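Cysteine protease (Listeria monocytogenes, PDB 5HU4) acts as a sortase A, a transpeptidase that cleaves the C-terminal sorting signal of surface proteins and, through a thioester intermediate, attaches them covalently to the cell wall. Local coordinates at residues A[95-100]-A[107-112]; A[16-21]-A[43-48]; A[50-53]-A[57-60]. All coordinates share one frame; numbering follows the deposited sequence.

Contact 1: residues A[95-100]-A[107-112]; sequences VSVIDN and TLITCD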
loop_
_atom_site.group_PDB
_atom_site.type_symbol
_atom_site.label_atom_id
_atom_site.label_comp_id
_atom_site.label_asym_id
_atom_site.label_seq_id
_atom_site.Cartn_x
_atom_site.Cartn_y
_atom_site.Cartn_z
ATOM N N VAL A 95 -15.747 4.018 4.990
ATOM C CA VAL A 95 -15.249 2.786 4.398
ATOM C C VAL A 95 -15.217 2.870 2.865
ATOM O O VAL A 95 -14.584 2.047 2.206
ATOM C CB VAL A 95 -16.116 1.587 4.849
ATOM C CG1 VAL A 95 -15.539 0.262 4.368
ATOM C CG2 VAL A 95 -16.265 1.588 6.370
ATOM N N SER A 96 -15.872 3.885 2.308
ATOM C CA SER A 96 -15.988 4.046 0.855
ATOM C C SER A 96 -14.649 3.995 0.119
ATOM O O SER A 96 -14.587 3.588 -1.042
ATOM C CB SER A 96 -16.692 5.365 0.528
ATOM O OG SER A 96 -15.756 6.419 0.393
ATOM N N VAL A 97 -13.580 4.396 0.799
ATOM C CA VAL A 97 -12.258 4.453 0.183
ATOM C C VAL A 97 -11.671 3.053 -0.039
ATOM O O VAL A 97 -10.603 2.900 -0.636
ATOM C CB VAL A 97 -11.291 5.306 1.038
ATOM C CG1 VAL A 97 -10.712 4.485 2.182
ATOM C CG2 VAL A 97 -10.183 5.893 0.176
ATOM N N ILE A 98 -12.388 2.035 0.424
ATOM C CA ILE A 98 -11.966 0.646 0.266
ATOM C C ILE A 98 -12.618 0.022 -0.972
ATOM O O ILE A 98 -12.029 -0.839 -1.634
ATOM C CB ILE A 98 -12.300 -0.175 1.541
ATOM C CG1 ILE A 98 -11.145 -0.088 2.541
ATOM C CG2 ILE A 98 -12.587 -1.630 1.218
ATOM C CD1 ILE A 98 -11.587 0.207 3.957
ATOM N N ASP A 99 -13.821 0.493 -1.293
ATOM C CA ASP A 99 -14.598 -0.016 -2.423
ATOM C C ASP A 99 -13.832 -0.005 -3.743
ATOM O O ASP A 99 -12.998 0.871 -3.984
ATOM C CB ASP A 99 -15.887 0.793 -2.583
ATOM C CG ASP A 99 -16.705 0.842 -1.311
ATOM O OD1 ASP A 99 -16.656 -0.134 -0.536
ATOM O OD2 ASP A 99 -17.405 1.853 -1.092
ATOM N N ASN A 100 -14.127 -0.983 -4.594
ATOM C CA ASN A 100 -13.502 -1.081 -5.906
ATOM C C ASN A 100 -13.888 0.091 -6.805
ATOM O O ASN A 100 -14.934 0.711 -6.616
ATOM C CB ASN A 100 -13.883 -2.402 -6.574
ATOM C CG ASN A 100 -13.029 -2.714 -7.787
ATOM O OD1 ASN A 100 -11.830 -2.969 -7.669
ATOM N ND2 ASN A 100 -13.644 -2.694 -8.963
ATOM N N THR A 107 -4.803 2.067 -3.012
ATOM C CA THR A 107 -5.243 2.873 -1.881
ATOM C C THR A 107 -4.527 2.465 -0.599
ATOM O O THR A 107 -4.811 1.415 -0.025
ATOM C CB THR A 107 -6.765 2.761 -1.670
ATOM O OG1 THR A 107 -7.444 3.109 -2.884
ATOM C CG2 THR A 107 -7.219 3.687 -0.554
ATOM N N LEU A 108 -3.596 3.303 -0.156
ATOM C CA LEU A 108 -2.826 3.023 1.049
ATOM C C LEU A 108 -3.486 3.653 2.271
ATOM O O LEU A 108 -3.773 4.850 2.284
ATOM C CB LEU A 108 -1.390 3.529 0.900
ATOM C CG LEU A 108 -0.648 3.051 -0.351
ATOM C CD1 LEU A 108 0.828 3.408 -0.270
ATOM C CD2 LEU A 108 -0.835 1.555 -0.543
ATOM N N ILE A 109 -3.724 2.840 3.295
ATOM C CA ILE A 109 -4.439 3.300 4.480
ATOM C C ILE A 109 -3.662 3.031 5.764
ATOM O O ILE A 109 -3.221 1.907 6.014
ATOM C CB ILE A 109 -5.825 2.633 4.590
ATOM C CG1 ILE A 109 -6.621 2.836 3.300
ATOM C CG2 ILE A 109 -6.590 3.181 5.788
ATOM C CD1 ILE A 109 -7.996 2.214 3.325
ATOM N N THR A 110 -3.498 4.072 6.574
ATOM C CA THR A 110 -2.856 3.942 7.875
ATOM C C THR A 110 -3.449 4.939 8.864
ATOM O O THR A 110 -4.091 5.912 8.467
ATOM C CB THR A 110 -1.331 4.159 7.784
ATOM O OG1 THR A 110 -0.705 3.696 8.987
ATOM C CG2 THR A 110 -1.004 5.631 7.572
ATOM N N CYS A 111 -3.244 4.685 10.151
ATOM C CA CYS A 111 -3.691 5.611 11.184
ATOM C C CYS A 111 -2.863 6.888 11.111
ATOM O O CYS A 111 -1.687 6.848 10.749
ATOM C CB CYS A 111 -3.580 4.975 12.571
ATOM S SG CYS A 111 -4.347 3.343 12.708
ATOM N N ASP A 112 -3.474 8.021 11.444
ATOM C CA ASP A 112 -2.770 9.295 11.371
ATOM C C ASP A 112 -1.868 9.492 12.588
ATOM O O ASP A 112 -1.057 10.418 12.627
ATOM C CB ASP A 112 -3.761 10.455 11.245
ATOM C CG ASP A 112 -4.489 10.751 12.540
ATOM O OD1 ASP A 112 -4.936 9.795 13.207
ATOM O OD2 ASP A 112 -4.617 11.943 12.891
HETATM O O HOH W 1 -9.774 4.721 -3.362
#
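In the sortase beta-barrel, the connection between strands 78-91 and 105-111 turns back over the second of these strands, and here Val97 and Ile98 of that loop meet Thr107 and Ile109. The contact lies at these two strand residues, while the same strand ends at Cys111, the residue that forms the acyl-thioester intermediate. The loop contributes two adjacent side chains. Val97 uses both branches: CG1 meets CD1 of Ile109 tip to tip at 3.7 Å, while CG2 lies 3.8 Å from CG2 of Thr107. The extended chain of Ile109 (chi2 -180°) carries CD1 toward the loop, and the same methyl also meets CG1 of Ile98, 4.0 Å away, the two side chains crossing at about a right angle. Lys88 and Ile90 of strand 78-91 and Val122 of strand 119-132 pack around Val97, and Met34 touches both isoleucines. A polar margin runs beside this apolar patch. Asn44 bridges the two segments, its OD1 hydrogen-bonded to Thr107 OG1 and its ND2 to the carbonyls of Val97 and Asp99. No direct hydrogen bond joins the segments; instead a water donates to Thr107 OG1 at 2.9 Å and, weakly, to Val97 O at 3.4 Å, next to the Thr107 CG2 methyl that rests 3.5 Å from Val97 O.

Contact 2: residues A[16-21]-A[43-48]; sequences LLVFKG and GNYPLA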
loop_
_atom_site.group_PDB
_atom_site.type_symbol
_atom_site.label_atom_id
_atom_site.label_comp_id
_atom_site.label_asym_id
_atom_site.label_seq_id
_atom_site.Cartn_x
_atom_site.Cartn_y
_atom_site.Cartn_z
ATOM N N LEU A 16 7.778 -3.362 1.863
ATOM C CA LEU A 16 7.098 -4.343 2.702
ATOM C C LEU A 16 6.552 -5.531 1.922
ATOM O O LEU A 16 6.420 -5.482 0.699
ATOM C CB LEU A 16 5.953 -3.669 3.462
ATOM C CG LEU A 16 6.311 -2.436 4.293
ATOM C CD1 LEU A 16 5.048 -1.749 4.781
ATOM C CD2 LEU A 16 7.206 -2.813 5.463
ATOM N N LEU A 17 6.233 -6.597 2.647
ATOM C CA LEU A 17 5.541 -7.743 2.075
ATOM C C LEU A 17 4.038 -7.502 2.129
ATOM O O LEU A 17 3.542 -6.849 3.046
ATOM C CB LEU A 17 5.901 -9.027 2.825
ATOM C CG LEU A 17 7.352 -9.503 2.747
ATOM C CD1 LEU A 17 7.561 -10.713 3.644
ATOM C CD2 LEU A 17 7.735 -9.826 1.312
ATOM N N VAL A 18 3.315 -8.023 1.144
ATOM C CA VAL A 18 1.864 -7.884 1.124
ATOM C C VAL A 18 1.197 -9.180 1.569
ATOM O O VAL A 18 1.483 -10.252 1.037
ATOM C CB VAL A 18 1.346 -7.494 -0.272
ATOM C CG1 VAL A 18 -0.153 -7.241 -0.223
ATOM C CG2 VAL A 18 2.074 -6.260 -0.779
ATOM N N PHE A 19 0.312 -9.073 2.555
ATOM C CA PHE A 19 -0.392 -10.234 3.084
ATOM C C PHE A 19 -1.856 -10.211 2.672
ATOM O O PHE A 19 -2.426 -9.149 2.424
ATOM C CB PHE A 19 -0.274 -10.286 4.608
ATOM C CG PHE A 19 1.124 -10.539 5.099
ATOM C CD1 PHE A 19 2.031 -9.499 5.215
ATOM C CD2 PHE A 19 1.528 -11.818 5.448
ATOM C CE1 PHE A 19 3.317 -9.728 5.662
ATOM C CE2 PHE A 19 2.814 -12.054 5.899
ATOM C CZ PHE A 19 3.710 -11.007 6.006
ATOM N N LYS A 20 -2.461 -11.390 2.598
ATOM C CA LYS A 20 -3.864 -11.501 2.229
ATOM C C LYS A 20 -4.748 -11.428 3.469
ATOM O O LYS A 20 -4.718 -12.319 4.317
ATOM C CB LYS A 20 -4.114 -12.805 1.467
ATOM C CG LYS A 20 -5.220 -12.720 0.427
ATOM C CD LYS A 20 -5.357 -14.030 -0.331
ATOM C CE LYS A 20 -5.990 -13.818 -1.698
ATOM N NZ LYS A 20 -5.911 -15.045 -2.541
ATOM N N GLY A 21 -5.525 -10.354 3.575
ATOM C CA GLY A 21 -6.443 -10.184 4.685
ATOM C C GLY A 21 -5.903 -9.309 5.800
ATOM O O GLY A 21 -4.755 -9.456 6.222
ATOM N N GLY A 43 -8.870 -2.271 -10.953
ATOM C CA GLY A 43 -9.781 -1.610 -10.035
ATOM C C GLY A 43 -9.050 -0.919 -8.904
ATOM O O GLY A 43 -7.977 -0.348 -9.101
ATOM N N ASN A 44 -9.630 -0.969 -7.711
ATOM C CA ASN A 44 -8.972 -0.435 -6.529
ATOM C C ASN A 44 -8.284 -1.544 -5.745
ATOM O O ASN A 44 -8.870 -2.597 -5.499
ATOM C CB ASN A 44 -9.972 0.300 -5.636
ATOM C CG ASN A 44 -9.313 0.944 -4.430
ATOM O OD1 ASN A 44 -8.110 1.205 -4.432
ATOM N ND2 ASN A 44 -10.100 1.203 -3.394
ATOM N N TYR A 45 -7.035 -1.303 -5.362
ATOM C CA TYR A 45 -6.284 -2.262 -4.563
ATOM C C TYR A 45 -5.936 -1.655 -3.209
ATOM O O TYR A 45 -4.830 -1.152 -3.015
ATOM C CB TYR A 45 -5.013 -2.696 -5.297
ATOM C CG TYR A 45 -4.384 -3.956 -4.744
ATOM C CD1 TYR A 45 -4.833 -5.209 -5.140
ATOM C CD2 TYR A 45 -3.342 -3.892 -3.830
ATOM C CE1 TYR A 45 -4.261 -6.365 -4.639
ATOM C CE2 TYR A 45 -2.765 -5.041 -3.323
ATOM C CZ TYR A 45 -3.228 -6.274 -3.731
ATOM O OH TYR A 45 -2.652 -7.418 -3.227
ATOM N N PRO A 46 -6.891 -1.694 -2.265
ATOM C CA PRO A 46 -6.689 -1.096 -0.942
ATOM C C PRO A 46 -5.740 -1.913 -0.072
ATOM O O PRO A 46 -5.850 -3.139 -0.010
ATOM C CB PRO A 46 -8.099 -1.081 -0.349
ATOM C CG PRO A 46 -8.783 -2.227 -0.999
ATOM C CD PRO A 46 -8.222 -2.312 -2.394
ATOM N N LEU A 47 -4.812 -1.229 0.588
ATOM C CA LEU A 47 -3.865 -1.882 1.482
ATOM C C LEU A 47 -3.793 -1.154 2.816
ATOM O O LEU A 47 -3.699 0.072 2.860
ATOM C CB LEU A 47 -2.473 -1.950 0.846
ATOM C CG LEU A 47 -2.298 -2.924 -0.318
ATOM C CD1 LEU A 47 -0.974 -2.683 -1.028
ATOM C CD2 LEU A 47 -2.394 -4.357 0.179
ATOM N N ALA A 48 -3.843 -1.916 3.903
ATOM C CA ALA A 48 -3.739 -1.347 5.239
ATOM C C ALA A 48 -2.388 -1.683 5.860
ATOM O O ALA A 48 -1.865 -2.781 5.677
ATOM C CB ALA A 48 -4.870 -1.847 6.122
#
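A single methyl group carries this contact: CG1 of Val18 lies 3.7 Å from CD2 of Leu47 and 3.9 Å from OH of Tyr45. The valine bond from backbone to CB already points at strand 44-48, and CG1, standing trans to the valine nitrogen (chi1 -175°), completes the reach. The CB bonds of Leu47 and Tyr45 do not aim at the valine, and only the far ends of the side chains come close. Leu47 meets the valine at about a right angle, whereas the long tyrosine brings its hydroxyl end in obliquely, so that an oxygen and not a ring carbon touches the methyl. The two partners also support each other along their own strand: CD1 of Leu47 sits in the plane of the Tyr45 ring, at its edge, 3.7 Å from Tyr45 CE2. With Val18 and Leu47 8.3 Å apart between CA atoms, no backbone bond links the strands. In the sortase beta-barrel, strand 31-33 is inserted between 14-19 and 44-48 in the sheet, and the side chains therefore meet inside the barrel, all three buried. Further out, Thr33 of the intervening strand touches both Tyr45 and Leu47, and Gln38 and Met40 flank the tyrosine. Ile7 from strand 3-9 and Ile106 and Leu108 from strand 105-111 touch the leucine. Backbone bonds to Val4 and Gly5 fix Val18 on one flank of its strand, while those from Leu17 and Phe19 to Ala31 tie down the other.

Contact 3: residues A[50-53]-A[57-60]; sequences HHMR and MLFG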
loop_
_atom_site.group_PDB
_atom_site.type_symbol
_atom_site.label_atom_id
_atom_site.label_comp_id
_atom_site.label_asym_id
_atom_site.label_seq_id
_atom_site.Cartn_x
_atom_site.Cartn_y
_atom_site.Cartn_z
ATOM N N HIS A 50 -0.147 -0.740 9.652
ATOM C CA HIS A 50 -0.193 -0.095 10.958
ATOM C C HIS A 50 0.772 1.083 11.054
ATOM O O HIS A 50 1.823 1.099 10.412
ATOM C CB HIS A 50 0.118 -1.106 12.062
ATOM C CG HIS A 50 -0.403 -0.703 13.412
ATOM N ND1 HIS A 50 -1.743 -0.631 13.695
ATOM C CD2 HIS A 50 0.252 -0.347 14.543
ATOM C CE1 HIS A 50 -1.903 -0.249 14.958
ATOM N NE2 HIS A 50 -0.712 -0.072 15.487
ATOM N N HIS A 51 0.393 2.071 11.856
ATOM C CA HIS A 51 1.259 3.201 12.157
ATOM C C HIS A 51 1.808 3.028 13.566
ATOM O O HIS A 51 1.110 3.280 14.548
ATOM C CB HIS A 51 0.494 4.521 12.022
ATOM C CG HIS A 51 1.351 5.742 12.163
ATOM N ND1 HIS A 51 0.881 7.012 11.908
ATOM C CD2 HIS A 51 2.647 5.889 12.530
ATOM C CE1 HIS A 51 1.848 7.889 12.114
ATOM N NE2 HIS A 51 2.930 7.233 12.493
ATOM N N MET A 52 3.057 2.584 13.661
ATOM C CA MET A 52 3.674 2.314 14.954
ATOM C C MET A 52 4.355 3.557 15.512
ATOM O O MET A 52 4.531 4.546 14.801
ATOM C CB MET A 52 4.682 1.169 14.833
ATOM C CG MET A 52 4.065 -0.146 14.386
ATOM S SD MET A 52 5.246 -1.505 14.401
ATOM C CE MET A 52 5.555 -1.664 16.158
ATOM N N ARG A 53 4.727 3.503 16.789
ATOM C CA ARG A 53 5.424 4.615 17.429
ATOM C C ARG A 53 6.736 4.884 16.703
ATOM O O ARG A 53 7.118 6.036 16.493
ATOM C CB ARG A 53 5.679 4.325 18.909
ATOM C CG ARG A 53 6.220 5.520 19.676
ATOM C CD ARG A 53 5.239 6.681 19.626
ATOM N NE ARG A 53 5.881 7.958 19.923
ATOM C CZ ARG A 53 6.377 8.776 19.000
ATOM N NH1 ARG A 53 6.304 8.453 17.714
ATOM N NH2 ARG A 53 6.944 9.920 19.361
ATOM N N MET A 57 8.465 2.304 10.700
ATOM C CA MET A 57 7.912 0.964 10.530
ATOM C C MET A 57 6.637 0.943 9.693
ATOM O O MET A 57 5.814 1.856 9.772
ATOM C CB MET A 57 7.631 0.334 11.896
ATOM C CG MET A 57 8.845 0.242 12.798
ATOM S SD MET A 57 9.751 -1.303 12.614
ATOM C CE MET A 57 8.570 -2.467 13.287
ATOM N N LEU A 58 6.494 -0.113 8.897
ATOM C CA LEU A 58 5.271 -0.397 8.143
ATOM C C LEU A 58 4.787 0.781 7.295
ATOM O O LEU A 58 5.492 1.234 6.395
ATOM C CB LEU A 58 4.167 -0.851 9.102
ATOM C CG LEU A 58 4.514 -2.098 9.922
ATOM C CD1 LEU A 58 3.406 -2.438 10.907
ATOM C CD2 LEU A 58 4.806 -3.280 9.008
ATOM N N PHE A 59 3.581 1.270 7.579
ATOM C CA PHE A 59 3.001 2.358 6.794
ATOM C C PHE A 59 3.115 3.713 7.480
ATOM O O PHE A 59 2.495 4.684 7.054
ATOM C CB PHE A 59 1.534 2.073 6.478
ATOM C CG PHE A 59 1.321 1.417 5.145
ATOM C CD1 PHE A 59 2.403 1.012 4.380
ATOM C CD2 PHE A 59 0.044 1.219 4.649
ATOM C CE1 PHE A 59 2.212 0.411 3.153
ATOM C CE2 PHE A 59 -0.153 0.620 3.423
ATOM C CZ PHE A 59 0.932 0.214 2.673
ATOM N N GLY A 60 3.899 3.768 8.548
ATOM C CA GLY A 60 4.232 5.029 9.187
ATOM C C GLY A 60 4.744 6.109 8.242
ATOM O O GLY A 60 4.227 7.225 8.251
HETATM O O HOH W 2 4.977 3.434 11.927
#
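The backbone oxygen of His50 is the focus of the close-packed half of this contact, with Leu58 CB 3.3 Å from it and the amide of Phe59 pointing a weak hydrogen bond at it (N to O 3.3 Å, 152°). Alongside, CB of His50 rests 3.7 Å from CD1 of Leu58. The second segment forms a type II' beta turn, closed by Gly60 N to Met57 O; its Leu58 adopts positive phi (52°), uncommon for a residue other than glycine, and the sign that the first corner of a type II' turn requires. At the far end of the turn Gly60 slides its CA over one face of the His51 ring, a CH-pi contact 4.2 Å from the centroid. That ring is held at both nitrogens, by Glu55 at NE2 and by the carbonyl of Cys111 at ND1. The outer half is looser. There Met52 and Met57 cross obliquely, with SD of Met52 3.6 Å from CE of Met57, both residues partly exposed. A water bridges the two backbones, accepting from Met52 N at 2.7 Å and lying 2.8 Å from Met57 O. His50 itself is an exposed residue, although its CB rests against Leu58. This loop carries His50, the proton donor/acceptor of the sortase active site, beside strand 105-111, which ends at the acyl-forming Cys111.

From the N terminus, contact 2 comes first, closing the excursion from strand 14-19 through strand 31-33 to strand 44-48. Contact 3 follows at once, gathering the short loop just after strand 44-48, and contact 1 closes last, folding the loop after strand 78-91 onto strand 105-111. The three lie in series; none nests in or crosses another. They are linked across the fold instead. Strands 44-48 and 105-111 are sheet neighbours, joined by Leu47 N and Thr107 O at 2.7 Å, which couples contacts 1 and 2. The Phe59 ring of contact 3 packs against the Leu16 side chain and the backbone oxygens of Leu47 and Ile109, seating the active-site loop against both of the others.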